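Local coordinates for putative glycerophosphodiester phosphodiesterase (Galdieria sulphuraria, PDB 2O55), which is a putative member of the glycerophosphodiester phosphodiesterase family, whose members have a TIM-barrel fold, at residues W230-L234 / G248-L253. Numbering follows the deposited sequence.
Sequences WKKCL and GLMNFL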
ATOM      1  N   TRP A 230      13.898  13.287  -0.057  1.00 11.57           N
ATOM      2  CA  TRP A 230      13.974  12.798   1.293  1.00 10.67           C
ATOM      3  C   TRP A 230      14.358  13.897   2.255  1.00 10.17           C
ATOM      4  O   TRP A 230      13.871  13.929   3.374  1.00  9.86           O
ATOM      5  CB  TRP A 230      14.975  11.658   1.322  1.00 10.72           C
ATOM      6  CG  TRP A 230      14.580  10.590   0.351  1.00 10.44           C
ATOM      7  CD1 TRP A 230      13.314  10.332  -0.107  1.00  9.80           C
ATOM      8  CD2 TRP A 230      15.433   9.631  -0.262  1.00  9.60           C
ATOM      9  NE1 TRP A 230      13.333   9.275  -0.972  1.00 10.95           N
ATOM     10  CE2 TRP A 230      14.621   8.821  -1.087  1.00 10.59           C
ATOM     11  CE3 TRP A 230      16.802   9.371  -0.198  1.00 10.12           C
ATOM     12  CZ2 TRP A 230      15.136   7.765  -1.844  1.00 10.43           C
ATOM     13  CZ3 TRP A 230      17.316   8.330  -0.956  1.00 10.13           C
ATOM     14  CH2 TRP A 230      16.485   7.542  -1.768  1.00  9.94           C
ATOM     15  N   LYS A 231      15.222  14.798   1.798  1.00 10.06           N
ATOM     16  CA  LYS A 231      15.595  15.979   2.548  1.00  9.96           C
ATOM     17  C   LYS A 231      14.355  16.785   2.881  1.00 10.17           C
ATOM     18  O   LYS A 231      14.168  17.175   4.025  1.00 10.39           O
ATOM     19  CB  LYS A 231      16.628  16.810   1.778  1.00  9.67           C
ATOM     20  CG  LYS A 231      18.054  16.675   2.345  1.00 10.45           C
ATOM     21  CD  LYS A 231      19.156  16.780   1.283  1.00 10.18           C
ATOM     22  CE  LYS A 231      20.516  17.098   1.903  1.00  9.19           C
ATOM     23  NZ  LYS A 231      20.826  18.566   1.917  1.00  8.83           N
ATOM     24  N   LYS A 232      13.488  16.996   1.895  1.00 10.71           N
ATOM     25  CA  LYS A 232      12.234  17.722   2.112  1.00 11.06           C
ATOM     26  C   LYS A 232      11.280  16.934   3.008  1.00 11.09           C
ATOM     27  O   LYS A 232      10.674  17.493   3.923  1.00 11.59           O
ATOM     28  CB  LYS A 232      11.558  18.078   0.783  1.00 11.42           C
ATOM     29  CG  LYS A 232      10.290  18.945   0.913  1.00 12.82           C
ATOM     30  CD  LYS A 232      10.596  20.336   1.569  1.00 15.87           C
ATOM     31  CE  LYS A 232       9.440  21.351   1.423  1.00 14.34           C
ATOM     32  NZ  LYS A 232       9.174  21.715  -0.002  1.00 14.23           N
ATOM     33  N   CYS A 233      11.146  15.635   2.757  1.00 10.84           N
ATOM     34  CA  CYS A 233      10.375  14.781   3.656  1.00 10.55           C
ATOM     35  C   CYS A 233      10.690  14.997   5.126  1.00  9.91           C
ATOM     36  O   CYS A 233       9.775  15.189   5.896  1.00  9.95           O
ATOM     37  CB  CYS A 233      10.538  13.325   3.280  1.00 10.48           C
ATOM     38  SG  CYS A 233       9.619  12.924   1.758  1.00 13.09           S
ATOM     39  N   LEU A 234      11.972  14.990   5.499  1.00  9.67           N
ATOM     40  CA  LEU A 234      12.397  15.305   6.868  1.00  9.90           C
ATOM     41  C   LEU A 234      11.999  16.711   7.319  1.00 10.42           C
ATOM     42  O   LEU A 234      11.470  16.878   8.416  1.00 10.67           O
ATOM     43  CB  LEU A 234      13.905  15.166   7.039  1.00  9.98           C
ATOM     44  CG  LEU A 234      14.645  13.834   6.914  1.00 10.22           C
ATOM     45  CD1 LEU A 234      15.968  13.920   7.655  1.00 11.14           C
ATOM     46  CD2 LEU A 234      13.834  12.726   7.493  1.00 11.41           C
ATOM     47  N   GLY A 248      17.816   2.962  -0.949  1.00 14.81           N
ATOM     48  CA  GLY A 248      18.379   4.309  -1.006  1.00 15.15           C
ATOM     49  C   GLY A 248      17.914   5.160   0.162  1.00 15.77           C
ATOM     50  O   GLY A 248      18.705   5.898   0.773  1.00 16.27           O
ATOM     51  N   LEU A 249      16.627   5.053   0.478  1.00 15.96           N
ATOM     52  CA  LEU A 249      16.049   5.781   1.586  1.00 16.29           C
ATOM     53  C   LEU A 249      16.675   5.342   2.897  1.00 17.14           C
ATOM     54  O   LEU A 249      17.043   6.197   3.705  1.00 17.71           O
ATOM     55  CB  LEU A 249      14.523   5.619   1.628  1.00 16.14           C
ATOM     56  CG  LEU A 249      13.753   6.373   2.721  1.00 15.07           C
ATOM     57  CD1 LEU A 249      14.322   7.752   2.954  1.00 15.84           C
ATOM     58  CD2 LEU A 249      12.293   6.505   2.378  1.00 13.23           C
HETATM   59  N   MSE A 250      16.802   4.028   3.108  1.00 17.61           N
HETATM   60  CA  MSE A 250      17.453   3.507   4.306  1.00 18.37           C
HETATM   61  C   MSE A 250      18.894   4.012   4.400  1.00 17.70           C
HETATM   62  O   MSE A 250      19.321   4.499   5.450  1.00 17.14           O
HETATM   63  CB  MSE A 250      17.470   1.988   4.281  1.00 19.66           C
HETATM   64  CG  MSE A 250      16.772   1.303   5.478  1.00 23.90           C
HETATM   65 SE   MSE A 250      17.011   2.025   7.338  1.00 31.21          SE
HETATM   66  CE  MSE A 250      16.261   0.389   8.470  1.00 25.61           C
ATOM     67  N   ASN A 251      19.623   3.909   3.280  1.00 17.26           N
ATOM     68  CA  ASN A 251      21.017   4.341   3.196  1.00 16.59           C
ATOM     69  C   ASN A 251      21.166   5.811   3.520  1.00 16.34           C
ATOM     70  O   ASN A 251      22.115   6.212   4.193  1.00 16.68           O
ATOM     71  CB  ASN A 251      21.614   4.027   1.829  1.00 16.35           C
ATOM     72  CG  ASN A 251      22.032   2.570   1.690  1.00 16.14           C
ATOM     73  OD1 ASN A 251      21.758   1.736   2.550  1.00 15.98           O
ATOM     74  ND2 ASN A 251      22.693   2.259   0.595  1.00 16.09           N
ATOM     75  N   PHE A 252      20.211   6.605   3.051  1.00 15.97           N
ATOM     76  CA  PHE A 252      20.092   8.004   3.455  1.00 15.73           C
ATOM     77  C   PHE A 252      19.923   8.146   4.984  1.00 15.59           C
ATOM     78  O   PHE A 252      20.785   8.720   5.664  1.00 15.39           O
ATOM     79  CB  PHE A 252      18.927   8.679   2.702  1.00 15.50           C
ATOM     80  CG  PHE A 252      18.742  10.140   3.037  1.00 15.51           C
ATOM     81  CD1 PHE A 252      19.643  11.103   2.573  1.00 15.50           C
ATOM     82  CD2 PHE A 252      17.657  10.563   3.810  1.00 15.71           C
ATOM     83  CE1 PHE A 252      19.478  12.471   2.882  1.00 15.52           C
ATOM     84  CE2 PHE A 252      17.475  11.937   4.119  1.00 15.20           C
ATOM     85  CZ  PHE A 252      18.387  12.888   3.649  1.00 15.04           C
ATOM     86  N   LEU A 253      18.826   7.595   5.509  1.00 15.46           N
ATOM     87  CA  LEU A 253      18.442   7.761   6.908  1.00 15.36           C
ATOM     88  C   LEU A 253      19.565   7.322   7.852  1.00 15.84           C
ATOM     89  O   LEU A 253      19.652   7.793   8.993  1.00 15.72           O
ATOM     90  CB  LEU A 253      17.116   7.033   7.190  1.00 14.98           C
ATOM     91  CG  LEU A 253      15.858   7.431   6.381  1.00 14.50           C
ATOM     92  CD1 LEU A 253      14.661   6.636   6.811  1.00 14.24           C
ATOM     93  CD2 LEU A 253      15.497   8.895   6.489  1.00 13.36           C
TER
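Trp230 reaches out from helix 227-236 and lays its indole against Leu249 and Phe252 of helix 246-253. These are the last two outer helices of a TIM barrel, joined through strand 240-243, and their local axes stand 11.6 Å apart at 59°. In Trp230, CG lies beside the backbone N and anti to the carbonyl carbon; the far end of the six-membered ring, CZ3 and CH2, meets the backbone of Gly248 and Leu249, with CZ3 3.3 Å from Gly248 O. The CA of Leu249 sits almost straight over one face of that ring, 3.8 Å from its centroid, a CH-pi contact. Leu249 CD1 lies over the indole too, 3.9 Å from Trp230 CG, and the same leucine side chain packs inward on Ile9 and Ile241 of the barrel strands. On the five-membered ring, NE1 is hydrogen-bonded to OD2 of Asp225.

Phe252 has CG anti to the backbone N (chi1 -179°), and its ring lies against Trp230 and Lys231. The two aromatic side chains run antiparallel alongside each other; Trp230 CB lies over the phenyl face, 4.1 Å from its centroid, a second CH-pi contact, while the ring planes meet obliquely at 51°. Lys231 CG crosses near Phe252 CZ before the rest of the chain turns off from the interface. One turn on, the branches of two leucines meet, Leu234 CD2 lying 4.3 Å from Leu253 CD2.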